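Local structure of Na-K-Cl cotransporter (3G40) at residues 31-36 / 66-71; 129-134 / 250-255; 180-185 / 196-201; 187-192 / 223-228; 228-233 / 241-246. The protein is the cytoplasmic C-terminal domain of an archaeal cation-chloride cotransporter, a membrane protein that probably carries chloride together with cations. All coordinates share one frame; numbering follows the deposited sequence.

Contact 1: residues 31-36 / 66-71; sequences RELMGT and SQLPSI
Leu33 makes the closest approach of segment 31-36 to segment 66-71: its CD2 methyl lies 3.5 Å from Ile71 CD1, and the two side chains reach toward each other tip to tip. CG of Leu33 stands anti to the backbone N (chi1 176°), which carries the branch toward helix 64-77. The same CD2 also meets Ile71 CG2, at 3.7 Å, and Leu68 CD2, at 3.8 Å, so one methyl touches two residues a helical turn apart. One residue on, Met34 bends at chi2 and chi3 and brings SD to 3.8 Å from Ile71 CD1, coming in at a slant to the isoleucine. Were Ile71 replaced by an alanine, Leu33 CD2 and Met34 SD would probably lose their shared partner, and a gap would open between the helices. Val27 of strand 22-27 touches both Leu33 and Leu68 from the sheet, and Met34 also packs on Arg154 of the second subunit. The local helix axes approach to 11.3 Å at 16°, a separation bridged here by leucine, methionine and isoleucine side chains. Near-parallel neighbouring helices, each leading from one parallel strand toward the next, are characteristic of an alpha/beta fold with a central twisted sheet.

Contact 2: residues 129-134 / 250-255; sequences EIIRKA and FSLDPN
Ile131 and Leu252 meet through their terminal methyls, CD1 of the isoleucine lying 4.1 Å from CD2 of the leucine, tip to tip. The torsions account for this. Ile131 carries CG1 anti to its carbonyl carbon (chi1 -69°) and runs on extended to CD1, whereas Leu252 sets CG anti to the backbone N (chi1 176°) and turns CD2 to the helix. The other isoleucine branch, CG2, rests 4.2 Å from Pro254 O, a looser approach to the exposed end of the loop. That loop is shaped by an Asx turn: Asn255 N gives a nearly straight bond of 2.8 Å to Asp253 OD1, reaching it from above the carboxylate plane. On the helix, Arg132 NH2 donates at 2.9 Å to the syn lone pair of Glu129 OE2, which lies in the guanidinium plane; this salt bridge fixes the turn of the arginine's flat end. Leu115 and Leu276 also touch Ile131, while Val141 and Leu143 reach Leu252, so sheet residues pack against both methyl-bearing side chains. Helix 124-136 connects the parallel neighbouring strands 112-116 and 140-145, a beta-alpha-beta unit, and the loop after strand 247-251 packs on it.

Contact 3: residues 180-185 / 196-201; sequences LALLIA and LSFMTF
Ala185 CB and Leu196 CD1 meet at 4.0 Å where segments 180-185 and 196-201 come nearest, the CA atoms of these two residues being 7.5 Å apart. Alanine has only its methyl to offer, so the leucine must supply the reach. It does so with CG anti to the backbone N (chi1 177°), which extends the branch from the strand to the helix surface. Leu160 of strand 157-161 also touches Ala185, so the methyl sits over two strands of the sheet. A turn earlier on the helix, Leu182 makes the second touch: its CD1 comes to 4.1 Å from CZ of Phe198, at the far end of the ring. The two side chains cross obliquely, and the methyl approaches the ring neither squarely over its face nor along its edge. Phe198 has CG anti to its carbonyl carbon (chi1 -69°), which lets the ring lean from the strand to Leu182. This is the packing of a helix on the strand that follows it, the second half of a beta-alpha-beta unit: strands 157-161 and 195-201 run parallel and side by side, with helix 179-192 as the connection. All four touching residues are buried, yet the two segments cover just 128 Å² of each other, summed over both sides. The looser side lies further along the strand, which diverges from the helix. There Met199 turns to Trp161 instead, and Phe201, partly exposed, packs on Asn164 and Asn235.

Contact 4: residues 187-192 / 223-228; sequences KLKSNW and RIPNVK
The loop that links helix 205-222 to strand 228-232, outermost within the chain, lies against helix 179-192 through Lys189, whose side chain accounts for every close approach between the two segments. The loop starts with a Schellman motif: Arg223, with positive phi, is the C-prime residue that ends the helix. Ile224, next in sequence, offers its CG2 methyl to the lysine, 3.7 Å from CD. The two side chains slide past each other in opposite directions, aliphatic chain against branch. Lys189 runs extended as far as CE, with CG anti to the backbone N (chi1 173°). This brings CE to 3.6 Å from Pro225 O and 4.3 Å from Pro225 CD, van der Waals packing beside the proline. A bend at the last torsion (chi4 54°) then turns NZ to two waters, each accepting from it at 3.0 Å, that join it to Asn226. Water 1 donates in turn to Asn226 O at 2.7 Å, and water 2 also accepts from Asn226 ND2 at 2.8 Å. Backbone and side chain of one residue are thus both linked to the ammonium. A leucine in place of Lys189 would probably leave both waters without their shared donor and cut the solvent link to Asn226. Leu196 of strand 195-201 touches both Lys189 and Ile224, so the lysine stem lies at the margin of the buried core. The Schellman-ended loop is the alpha-to-beta link of the crossover from strand 195-201 through helix 205-222 to parallel strand 228-232.

Contact 5: residues 228-233 / 241-246; sequences KMQVLR and KLPFAS
Pro243 has the most surface buried in this contact, 54 Å², and its ring atom CG is the point that both partners on strand 228-232 approach. Leu232 comes tip to tip, CD1 at 4.2 Å from Pro243 CG. With CG anti to its carbonyl carbon (chi1 -61°) and the chain continuing extended (chi2 178°), the leucine projects straight from the strand to the proline. Gln230, two residues earlier, points the same way, since successive residues of a strand face opposite sides. Its chain lies alongside the ring, the two sliding past each other in opposite directions, and the amide oxygen OE1 reaches 3.9 Å from Pro243 CG. That is a van der Waals touch of oxygen on carbon. Strand 228-232 is the outermost strand at this end of the chain's ten-stranded sheet, hydrogen-bonded through its backbone to strand 195-201, and segment 241-246 lies in the connection that leads to strand 247-251. The proline therefore packs over one face of the sheet's edge, where Met199 and Trp161 from the next strands inward touch it as well. Backbone separation is wide, the nearest CA pair, Gln230 and Pro243, standing 9.3 Å apart, so ring and side chains bridge the distance between them. Farther along the loop, Phe244 is turned to the second subunit and packs on its Met34, while Leu242 lies against Lys267 and Ala268 of helix 258-268.

In the fold
Following the chain from the N terminus, contact 1 comes first, pairing helices 30-44 and 64-77 in the N-terminal half of the domain, and it closes before any other opens. Contact 2 spans the longest loop, from helix 124-136 to the end of strand 247-251, and joins the N-terminal and C-terminal halves; contacts 3, 4 and 5 all nest inside it. Contacts 3 and 4 cross because their segments alternate along the chain; both use helix 179-192. Contact 5 follows them in series, sharing Lys228 with contact 4. Strands 195-201 and 228-232, neighbours in the sheet, tie contacts 3 and 5 together. Contact 1 lies about 34 Å from contact 5, centre to centre.

Contact 1: residues 31-36 / 66-71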
# COMPACT_ATOMS: atom_id res chain seq x y z
N ARG A 31 12.35 -0.38 -5.75
CA ARG A 31 11.02 -0.97 -5.60
C ARG A 31 10.45 -0.70 -4.21
O ARG A 31 9.25 -0.43 -4.06
CB ARG A 31 11.06 -2.47 -5.87
CG ARG A 31 11.49 -2.84 -7.29
CD ARG A 31 11.96 -4.28 -7.31
NE ARG A 31 12.57 -4.64 -8.58
CZ ARG A 31 13.42 -5.66 -8.73
NH1 ARG A 31 13.75 -6.40 -7.68
NH2 ARG A 31 13.93 -5.93 -9.92
N GLU A 32 11.30 -0.78 -3.19
CA GLU A 32 10.89 -0.41 -1.83
C GLU A 32 10.53 1.06 -1.78
O GLU A 32 9.53 1.44 -1.17
CB GLU A 32 12.02 -0.68 -0.82
CG GLU A 32 12.14 -2.12 -0.37
CD GLU A 32 11.08 -2.53 0.66
OE1 GLU A 32 10.31 -1.66 1.13
OE2 GLU A 32 11.04 -3.73 1.00
N LEU A 33 11.33 1.89 -2.43
CA LEU A 33 11.01 3.31 -2.52
C LEU A 33 9.65 3.52 -3.17
O LEU A 33 8.85 4.30 -2.67
CB LEU A 33 12.10 4.06 -3.29
CG LEU A 33 11.83 5.55 -3.53
CD1 LEU A 33 11.63 6.29 -2.21
CD2 LEU A 33 12.99 6.18 -4.35
N MET A 34 9.39 2.85 -4.29
CA MET A 34 8.10 2.99 -4.97
C MET A 34 6.96 2.58 -4.01
O MET A 34 5.89 3.18 -4.00
CB MET A 34 8.04 2.15 -6.24
CG MET A 34 8.90 2.71 -7.39
SD MET A 34 8.48 4.43 -7.77
CE MET A 34 6.90 4.24 -8.57
N GLY A 35 7.22 1.56 -3.20
CA GLY A 35 6.20 1.07 -2.27
C GLY A 35 5.95 2.02 -1.11
O GLY A 35 4.94 1.91 -0.41
N THR A 36 6.86 2.98 -0.91
CA THR A 36 6.80 3.91 0.21
C THR A 36 6.56 5.34 -0.27
O THR A 36 6.39 6.23 0.54
CB THR A 36 8.13 3.93 1.01
OG1 THR A 36 8.63 2.60 1.14
CG2 THR A 36 7.91 4.52 2.39
N SER A 66 19.10 5.37 -13.18
CA SER A 66 17.93 5.52 -14.04
C SER A 66 16.64 5.83 -13.27
O SER A 66 15.79 6.60 -13.73
CB SER A 66 17.73 4.26 -14.88
OG SER A 66 18.87 4.01 -15.69
N GLN A 67 16.49 5.22 -12.10
CA GLN A 67 15.22 5.29 -11.37
C GLN A 67 15.09 6.46 -10.40
O GLN A 67 14.01 7.05 -10.28
CB GLN A 67 14.96 3.97 -10.64
CG GLN A 67 14.89 2.76 -11.56
CD GLN A 67 13.97 1.68 -11.03
OE1 GLN A 67 12.86 1.96 -10.57
NE2 GLN A 67 14.41 0.43 -11.10
N LEU A 68 16.16 6.80 -9.69
CA LEU A 68 16.08 7.86 -8.69
C LEU A 68 15.69 9.23 -9.25
O LEU A 68 14.88 9.93 -8.66
CB LEU A 68 17.37 7.96 -7.85
CG LEU A 68 17.61 6.86 -6.82
CD1 LEU A 68 18.67 7.31 -5.84
CD2 LEU A 68 16.32 6.48 -6.08
N PRO A 69 16.27 9.63 -10.40
CA PRO A 69 15.88 10.93 -10.94
C PRO A 69 14.41 10.97 -11.30
O PRO A 69 13.77 12.00 -11.13
CB PRO A 69 16.72 11.04 -12.21
CG PRO A 69 17.89 10.18 -11.95
CD PRO A 69 17.38 9.03 -11.16
N SER A 70 13.87 9.86 -11.79
CA SER A 70 12.45 9.84 -12.15
C SER A 70 11.57 9.94 -10.90
O SER A 70 10.54 10.62 -10.89
CB SER A 70 12.10 8.58 -12.92
OG SER A 70 10.74 8.61 -13.31
N ILE A 71 11.97 9.25 -9.85
CA ILE A 71 11.17 9.25 -8.63
C ILE A 71 11.26 10.63 -7.98
O ILE A 71 10.27 11.15 -7.49
CB ILE A 71 11.58 8.12 -7.69
CG1 ILE A 71 11.43 6.79 -8.42
CG2 ILE A 71 10.69 8.13 -6.42
CD1 ILE A 71 12.07 5.62 -7.72

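Contact 2: residues 129-134 / 250-255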
# COMPACT_ATOMS: atom_id res chain seq x y z
N GLU A 129 23.43 1.98 15.06
CA GLU A 129 24.55 2.91 15.00
C GLU A 129 24.18 4.15 14.20
O GLU A 129 24.53 5.27 14.57
CB GLU A 129 25.77 2.23 14.37
CG GLU A 129 27.02 3.09 14.38
CD GLU A 129 27.34 3.64 15.75
OE1 GLU A 129 26.96 3.00 16.76
OE2 GLU A 129 27.96 4.73 15.82
N ILE A 130 23.46 3.95 13.10
CA ILE A 130 22.97 5.05 12.28
C ILE A 130 22.06 5.95 13.11
O ILE A 130 22.21 7.17 13.11
CB ILE A 130 22.20 4.52 11.06
CG1 ILE A 130 23.17 3.94 10.03
CG2 ILE A 130 21.38 5.63 10.42
CD1 ILE A 130 24.16 4.95 9.51
N ILE A 131 21.13 5.34 13.83
CA ILE A 131 20.20 6.05 14.70
C ILE A 131 20.92 6.88 15.76
O ILE A 131 20.57 8.03 16.02
CB ILE A 131 19.22 5.07 15.37
CG1 ILE A 131 18.27 4.49 14.33
CG2 ILE A 131 18.46 5.75 16.50
CD1 ILE A 131 17.40 3.37 14.85
N ARG A 132 21.93 6.28 16.37
CA ARG A 132 22.73 6.95 17.39
C ARG A 132 23.46 8.17 16.79
O ARG A 132 23.50 9.25 17.38
CB ARG A 132 23.73 5.95 17.97
CG ARG A 132 24.07 6.12 19.43
CD ARG A 132 25.10 5.07 19.84
NE ARG A 132 26.29 5.13 18.99
CZ ARG A 132 27.49 5.53 19.40
NH1 ARG A 132 27.67 5.89 20.66
NH2 ARG A 132 28.51 5.56 18.55
N LYS A 133 24.02 7.97 15.59
CA LYS A 133 24.76 9.01 14.89
C LYS A 133 23.90 10.18 14.42
O LYS A 133 24.38 11.32 14.35
CB LYS A 133 25.47 8.41 13.66
CG LYS A 133 26.57 7.40 13.96
CD LYS A 133 27.92 8.06 14.23
CE LYS A 133 29.03 7.03 14.33
NZ LYS A 133 30.20 7.51 15.12
N ALA A 134 22.64 9.91 14.08
CA ALA A 134 21.77 10.94 13.49
C ALA A 134 21.61 12.15 14.41
O ALA A 134 21.52 13.29 13.94
CB ALA A 134 20.40 10.36 13.11
N PHE A 250 4.90 5.79 17.76
CA PHE A 250 5.57 5.72 19.05
C PHE A 250 6.76 6.67 19.05
O PHE A 250 7.23 7.08 17.99
CB PHE A 250 6.09 4.30 19.32
CG PHE A 250 5.01 3.26 19.44
CD1 PHE A 250 4.57 2.57 18.32
CD2 PHE A 250 4.45 2.97 20.67
CE1 PHE A 250 3.57 1.60 18.43
CE2 PHE A 250 3.44 2.00 20.79
CZ PHE A 250 3.01 1.33 19.66
N SER A 251 7.27 6.99 20.24
CA SER A 251 8.59 7.61 20.32
C SER A 251 9.64 6.52 20.19
O SER A 251 9.41 5.38 20.61
CB SER A 251 8.74 8.38 21.63
OG SER A 251 7.90 9.52 21.60
N LEU A 252 10.77 6.86 19.57
CA LEU A 252 11.91 5.95 19.42
C LEU A 252 12.98 6.30 20.46
O LEU A 252 13.46 7.44 20.51
CB LEU A 252 12.50 6.07 17.99
CG LEU A 252 13.75 5.27 17.64
CD1 LEU A 252 13.52 3.79 17.84
CD2 LEU A 252 14.16 5.56 16.18
N ASP A 253 13.35 5.33 21.29
CA ASP A 253 14.40 5.51 22.29
C ASP A 253 15.71 5.79 21.57
O ASP A 253 16.01 5.15 20.57
CB ASP A 253 14.51 4.23 23.14
CG ASP A 253 15.50 4.36 24.30
OD1 ASP A 253 16.43 5.18 24.23
OD2 ASP A 253 15.34 3.61 25.28
N PRO A 254 16.50 6.77 22.07
CA PRO A 254 17.81 7.08 21.49
C PRO A 254 18.70 5.85 21.38
O PRO A 254 19.63 5.80 20.56
CB PRO A 254 18.41 8.06 22.51
CG PRO A 254 17.24 8.70 23.16
CD PRO A 254 16.13 7.69 23.17
N ASN A 255 18.42 4.86 22.22
CA ASN A 255 19.14 3.59 22.23
C ASN A 255 18.11 2.48 22.14
O ASN A 255 17.78 1.84 23.14
CB ASN A 255 19.95 3.46 23.52
CG ASN A 255 20.53 2.07 23.71
OD1 ASN A 255 20.66 1.30 22.75
ND2 ASN A 255 20.89 1.74 24.95

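Contact 3: residues 180-185 / 196-201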
# COMPACT_ATOMS: atom_id res chain seq x y z
N LEU A 180 8.65 15.10 17.49
CA LEU A 180 8.56 14.59 16.12
C LEU A 180 7.34 13.66 16.01
O LEU A 180 6.59 13.71 15.04
CB LEU A 180 9.84 13.82 15.75
CG LEU A 180 10.42 13.88 14.33
CD1 LEU A 180 11.20 12.59 14.02
CD2 LEU A 180 9.37 14.16 13.26
N ALA A 181 7.14 12.81 17.02
CA ALA A 181 5.97 11.93 17.06
C ALA A 181 4.66 12.71 16.91
O ALA A 181 3.81 12.37 16.08
CB ALA A 181 5.95 11.09 18.35
N LEU A 182 4.52 13.78 17.69
CA LEU A 182 3.33 14.63 17.63
C LEU A 182 3.15 15.31 16.28
O LEU A 182 2.05 15.37 15.74
CB LEU A 182 3.37 15.67 18.75
CG LEU A 182 2.20 16.65 18.87
CD1 LEU A 182 0.87 15.88 19.01
CD2 LEU A 182 2.44 17.57 20.06
N LEU A 183 4.24 15.85 15.73
CA LEU A 183 4.18 16.53 14.44
C LEU A 183 3.78 15.59 13.32
O LEU A 183 2.98 15.95 12.45
CB LEU A 183 5.52 17.20 14.13
CG LEU A 183 5.82 18.43 14.99
CD1 LEU A 183 7.31 18.71 15.02
CD2 LEU A 183 5.03 19.65 14.50
N ILE A 184 4.32 14.37 13.35
CA ILE A 184 3.95 13.37 12.37
C ILE A 184 2.48 12.94 12.52
O ILE A 184 1.78 12.76 11.53
CB ILE A 184 4.88 12.14 12.47
CG1 ILE A 184 6.30 12.48 11.99
CG2 ILE A 184 4.32 10.99 11.65
CD1 ILE A 184 6.42 12.70 10.49
N ALA A 185 2.02 12.81 13.77
CA ALA A 185 0.62 12.48 14.03
C ALA A 185 -0.30 13.53 13.41
O ALA A 185 -1.26 13.21 12.72
CB ALA A 185 0.37 12.35 15.56
N LEU A 196 -7.59 10.70 14.86
CA LEU A 196 -6.40 10.61 15.69
C LEU A 196 -6.76 10.35 17.15
O LEU A 196 -7.65 11.02 17.69
CB LEU A 196 -5.60 11.91 15.61
CG LEU A 196 -4.34 12.04 16.46
CD1 LEU A 196 -3.35 10.90 16.18
CD2 LEU A 196 -3.66 13.40 16.21
N SER A 197 -6.08 9.40 17.78
CA SER A 197 -6.24 9.17 19.23
C SER A 197 -4.90 9.30 19.92
O SER A 197 -3.87 8.91 19.37
CB SER A 197 -6.81 7.78 19.56
OG SER A 197 -8.07 7.56 18.97
N PHE A 198 -4.92 9.84 21.14
CA PHE A 198 -3.74 9.85 22.00
C PHE A 198 -3.90 8.70 22.99
O PHE A 198 -4.92 8.60 23.68
CB PHE A 198 -3.65 11.15 22.81
CG PHE A 198 -3.33 12.37 22.01
CD1 PHE A 198 -3.45 13.63 22.58
CD2 PHE A 198 -2.91 12.28 20.68
CE1 PHE A 198 -3.16 14.77 21.87
CE2 PHE A 198 -2.62 13.43 19.96
CZ PHE A 198 -2.74 14.67 20.55
N MET A 199 -2.88 7.85 23.05
CA MET A 199 -2.87 6.68 23.93
C MET A 199 -1.75 6.80 24.96
O MET A 199 -0.62 7.16 24.63
CB MET A 199 -2.64 5.41 23.10
CG MET A 199 -3.53 5.30 21.85
SD MET A 199 -5.22 4.84 22.24
CE MET A 199 -4.90 3.52 23.39
N THR A 200 -2.05 6.49 26.22
CA THR A 200 -0.99 6.42 27.21
C THR A 200 -1.35 5.38 28.28
O THR A 200 -2.34 4.68 28.14
CB THR A 200 -0.69 7.79 27.85
OG1 THR A 200 0.58 7.75 28.52
CG2 THR A 200 -1.78 8.18 28.85
N PHE A 201 -0.53 5.27 29.31
CA PHE A 201 -0.79 4.30 30.38
C PHE A 201 -0.37 4.89 31.71
O PHE A 201 0.45 5.82 31.75
CB PHE A 201 -0.02 3.00 30.11
CG PHE A 201 1.42 3.24 29.77
CD1 PHE A 201 2.39 3.14 30.75
CD2 PHE A 201 1.79 3.58 28.49
CE1 PHE A 201 3.72 3.37 30.44
CE2 PHE A 201 3.11 3.81 28.17
CZ PHE A 201 4.08 3.71 29.15

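Contact 4: residues 187-192 / 223-228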
# COMPACT_ATOMS: atom_id res chain seq x y z
N LYS A 187 0.45 15.81 11.04
CA LYS A 187 0.63 15.85 9.58
C LYS A 187 -0.18 14.74 8.89
O LYS A 187 -0.91 14.99 7.92
CB LYS A 187 2.12 15.73 9.26
CG LYS A 187 2.47 15.60 7.76
CD LYS A 187 1.89 16.75 6.95
CE LYS A 187 2.62 18.05 7.22
NZ LYS A 187 2.05 19.17 6.40
N LEU A 188 -0.08 13.51 9.40
CA LEU A 188 -0.78 12.39 8.78
C LEU A 188 -2.28 12.48 9.06
O LEU A 188 -3.10 12.19 8.19
CB LEU A 188 -0.22 11.04 9.25
CG LEU A 188 1.21 10.76 8.80
CD1 LEU A 188 1.72 9.46 9.37
CD2 LEU A 188 1.30 10.76 7.24
N LYS A 189 -2.64 12.92 10.25
CA LYS A 189 -4.07 13.17 10.48
C LYS A 189 -4.60 14.06 9.37
O LYS A 189 -5.65 13.82 8.79
CB LYS A 189 -4.32 13.85 11.83
CG LYS A 189 -5.78 14.28 12.04
CD LYS A 189 -5.96 15.06 13.34
CE LYS A 189 -7.26 15.86 13.34
NZ LYS A 189 -8.46 15.04 13.05
N SER A 190 -3.85 15.12 9.07
CA SER A 190 -4.32 16.11 8.13
C SER A 190 -4.29 15.58 6.68
O SER A 190 -5.26 15.73 5.94
CB SER A 190 -3.51 17.41 8.30
OG SER A 190 -3.52 18.18 7.12
N ASN A 191 -3.19 14.95 6.28
CA ASN A 191 -3.07 14.47 4.90
C ASN A 191 -3.94 13.24 4.57
O ASN A 191 -4.43 13.12 3.46
CB ASN A 191 -1.60 14.25 4.52
CG ASN A 191 -0.89 15.56 4.25
OD1 ASN A 191 -1.53 16.57 3.97
ND2 ASN A 191 0.44 15.56 4.35
N TRP A 192 -4.15 12.36 5.55
CA TRP A 192 -5.03 11.19 5.37
C TRP A 192 -6.49 11.52 5.66
O TRP A 192 -7.40 10.75 5.30
CB TRP A 192 -4.63 10.05 6.32
CG TRP A 192 -3.33 9.39 5.99
CD1 TRP A 192 -2.51 9.64 4.91
CD2 TRP A 192 -2.71 8.33 6.73
NE1 TRP A 192 -1.41 8.80 4.96
CE2 TRP A 192 -1.51 7.99 6.06
CE3 TRP A 192 -3.05 7.64 7.90
CZ2 TRP A 192 -0.66 7.00 6.52
CZ3 TRP A 192 -2.20 6.66 8.37
CH2 TRP A 192 -1.01 6.33 7.67
N ARG A 223 -4.12 22.61 19.25
CA ARG A 223 -5.27 22.98 18.44
C ARG A 223 -5.63 21.88 17.44
O ARG A 223 -6.00 22.15 16.30
CB ARG A 223 -5.00 24.29 17.70
CG ARG A 223 -6.25 24.93 17.13
CD ARG A 223 -6.99 25.72 18.19
NE ARG A 223 -6.46 27.07 18.30
CZ ARG A 223 -6.93 28.12 17.63
NH1 ARG A 223 -6.38 29.32 17.79
NH2 ARG A 223 -7.95 27.96 16.80
N ILE A 224 -5.52 20.62 17.88
CA ILE A 224 -5.94 19.49 17.07
C ILE A 224 -7.34 19.10 17.56
O ILE A 224 -7.50 18.74 18.72
CB ILE A 224 -4.96 18.29 17.21
CG1 ILE A 224 -3.52 18.71 16.92
CG2 ILE A 224 -5.38 17.15 16.29
CD1 ILE A 224 -2.47 17.70 17.38
N PRO A 225 -8.35 19.20 16.68
CA PRO A 225 -9.74 18.91 17.02
C PRO A 225 -10.06 17.42 16.91
O PRO A 225 -9.38 16.69 16.18
CB PRO A 225 -10.54 19.68 15.97
CG PRO A 225 -9.52 20.29 15.01
CD PRO A 225 -8.22 19.61 15.27
N ASN A 226 -11.10 17.00 17.63
CA ASN A 226 -11.63 15.64 17.53
C ASN A 226 -10.64 14.54 17.88
O ASN A 226 -10.71 13.44 17.34
CB ASN A 226 -12.20 15.41 16.12
CG ASN A 226 -13.22 16.46 15.73
OD1 ASN A 226 -14.17 16.73 16.46
ND2 ASN A 226 -13.03 17.07 14.56
N VAL A 227 -9.71 14.84 18.78
CA VAL A 227 -8.77 13.84 19.28
C VAL A 227 -9.38 13.05 20.44
O VAL A 227 -9.91 13.62 21.39
CB VAL A 227 -7.45 14.51 19.70
CG1 VAL A 227 -6.47 13.48 20.26
CG2 VAL A 227 -6.83 15.24 18.51
N LYS A 228 -9.32 11.72 20.36
CA LYS A 228 -9.83 10.86 21.44
C LYS A 228 -8.68 10.42 22.33
O LYS A 228 -7.61 10.08 21.85
CB LYS A 228 -10.53 9.63 20.86
CG LYS A 228 -11.80 9.95 20.09
CD LYS A 228 -12.53 8.68 19.66
CE LYS A 228 -13.81 9.00 18.91
NZ LYS A 228 -14.43 7.78 18.30
O HOH W 1 -9.42 13.00 15.04
O HOH W 2 -10.90 16.78 12.75

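Contact 5: residues 228-233 / 241-246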
# COMPACT_ATOMS: atom_id res chain seq x y z
N LYS A 228 -9.32 11.72 20.36
CA LYS A 228 -9.83 10.86 21.44
C LYS A 228 -8.68 10.42 22.33
O LYS A 228 -7.61 10.08 21.85
CB LYS A 228 -10.53 9.63 20.86
CG LYS A 228 -11.80 9.95 20.09
CD LYS A 228 -12.53 8.68 19.66
CE LYS A 228 -13.81 9.00 18.91
NZ LYS A 228 -14.43 7.78 18.30
N MET A 229 -8.91 10.43 23.64
CA MET A 229 -7.88 10.10 24.62
C MET A 229 -8.17 8.75 25.27
O MET A 229 -9.31 8.48 25.67
CB MET A 229 -7.84 11.16 25.73
CG MET A 229 -7.95 12.58 25.23
SD MET A 229 -6.65 12.92 24.03
CE MET A 229 -7.10 14.61 23.60
N GLN A 230 -7.15 7.91 25.37
CA GLN A 230 -7.26 6.69 26.17
C GLN A 230 -6.11 6.61 27.15
O GLN A 230 -4.95 6.70 26.76
CB GLN A 230 -7.24 5.44 25.28
CG GLN A 230 -8.53 5.17 24.55
CD GLN A 230 -8.54 3.79 23.90
OE1 GLN A 230 -8.09 2.81 24.48
NE2 GLN A 230 -9.06 3.72 22.67
N VAL A 231 -6.42 6.44 28.42
CA VAL A 231 -5.39 6.14 29.40
C VAL A 231 -5.56 4.68 29.80
O VAL A 231 -6.57 4.32 30.42
CB VAL A 231 -5.50 7.06 30.64
CG1 VAL A 231 -4.44 6.70 31.66
CG2 VAL A 231 -5.36 8.53 30.24
N LEU A 232 -4.59 3.85 29.45
CA LEU A 232 -4.68 2.41 29.63
C LEU A 232 -4.12 1.94 30.97
O LEU A 232 -3.29 2.62 31.59
CB LEU A 232 -3.96 1.67 28.50
CG LEU A 232 -4.49 1.91 27.08
CD1 LEU A 232 -3.66 1.15 26.06
CD2 LEU A 232 -5.97 1.53 26.98
N ARG A 233 -4.59 0.78 31.41
CA ARG A 233 -4.11 0.17 32.65
C ARG A 233 -2.72 -0.42 32.43
O ARG A 233 -1.89 -0.42 33.34
CB ARG A 233 -5.08 -0.92 33.09
CG ARG A 233 -4.85 -1.45 34.49
CD ARG A 233 -5.56 -0.58 35.52
NE ARG A 233 -5.54 -1.18 36.85
CZ ARG A 233 -6.17 -0.66 37.90
NH1 ARG A 233 -6.87 0.46 37.77
NH2 ARG A 233 -6.10 -1.26 39.08
N LYS A 241 -2.89 -7.18 23.43
CA LYS A 241 -3.42 -6.58 22.22
C LYS A 241 -3.39 -5.06 22.33
O LYS A 241 -3.42 -4.52 23.43
CB LYS A 241 -4.86 -7.04 22.00
CG LYS A 241 -5.78 -6.70 23.17
CD LYS A 241 -7.11 -7.41 23.10
CE LYS A 241 -7.92 -7.18 24.38
NZ LYS A 241 -9.28 -7.79 24.34
N LEU A 242 -3.33 -4.38 21.19
CA LEU A 242 -3.37 -2.92 21.17
C LEU A 242 -4.72 -2.43 20.65
O LEU A 242 -5.36 -3.12 19.87
CB LEU A 242 -2.24 -2.36 20.29
CG LEU A 242 -0.81 -2.75 20.66
CD1 LEU A 242 0.18 -1.99 19.79
CD2 LEU A 242 -0.54 -2.48 22.13
N PRO A 243 -5.15 -1.24 21.08
CA PRO A 243 -6.35 -0.66 20.48
C PRO A 243 -6.06 -0.43 19.00
O PRO A 243 -4.96 0.04 18.66
CB PRO A 243 -6.49 0.69 21.19
CG PRO A 243 -5.72 0.55 22.45
CD PRO A 243 -4.60 -0.39 22.15
N PHE A 244 -7.02 -0.75 18.13
CA PHE A 244 -6.73 -0.81 16.70
C PHE A 244 -6.45 0.55 16.04
O PHE A 244 -7.12 1.54 16.33
CB PHE A 244 -7.84 -1.51 15.93
CG PHE A 244 -7.56 -1.57 14.45
CD1 PHE A 244 -6.74 -2.56 13.93
CD2 PHE A 244 -8.07 -0.61 13.59
CE1 PHE A 244 -6.45 -2.61 12.57
CE2 PHE A 244 -7.78 -0.65 12.23
CZ PHE A 244 -6.97 -1.65 11.72
N ALA A 245 -5.46 0.58 15.14
CA ALA A 245 -5.22 1.76 14.29
C ALA A 245 -4.60 1.34 12.94
O ALA A 245 -3.99 0.29 12.85
CB ALA A 245 -4.30 2.76 14.98
N SER A 246 -4.76 2.18 11.91
CA SER A 246 -4.04 1.98 10.64
C SER A 246 -2.55 2.13 10.86
O SER A 246 -1.72 1.44 10.26
CB SER A 246 -4.50 3.02 9.61
OG SER A 246 -5.92 3.03 9.47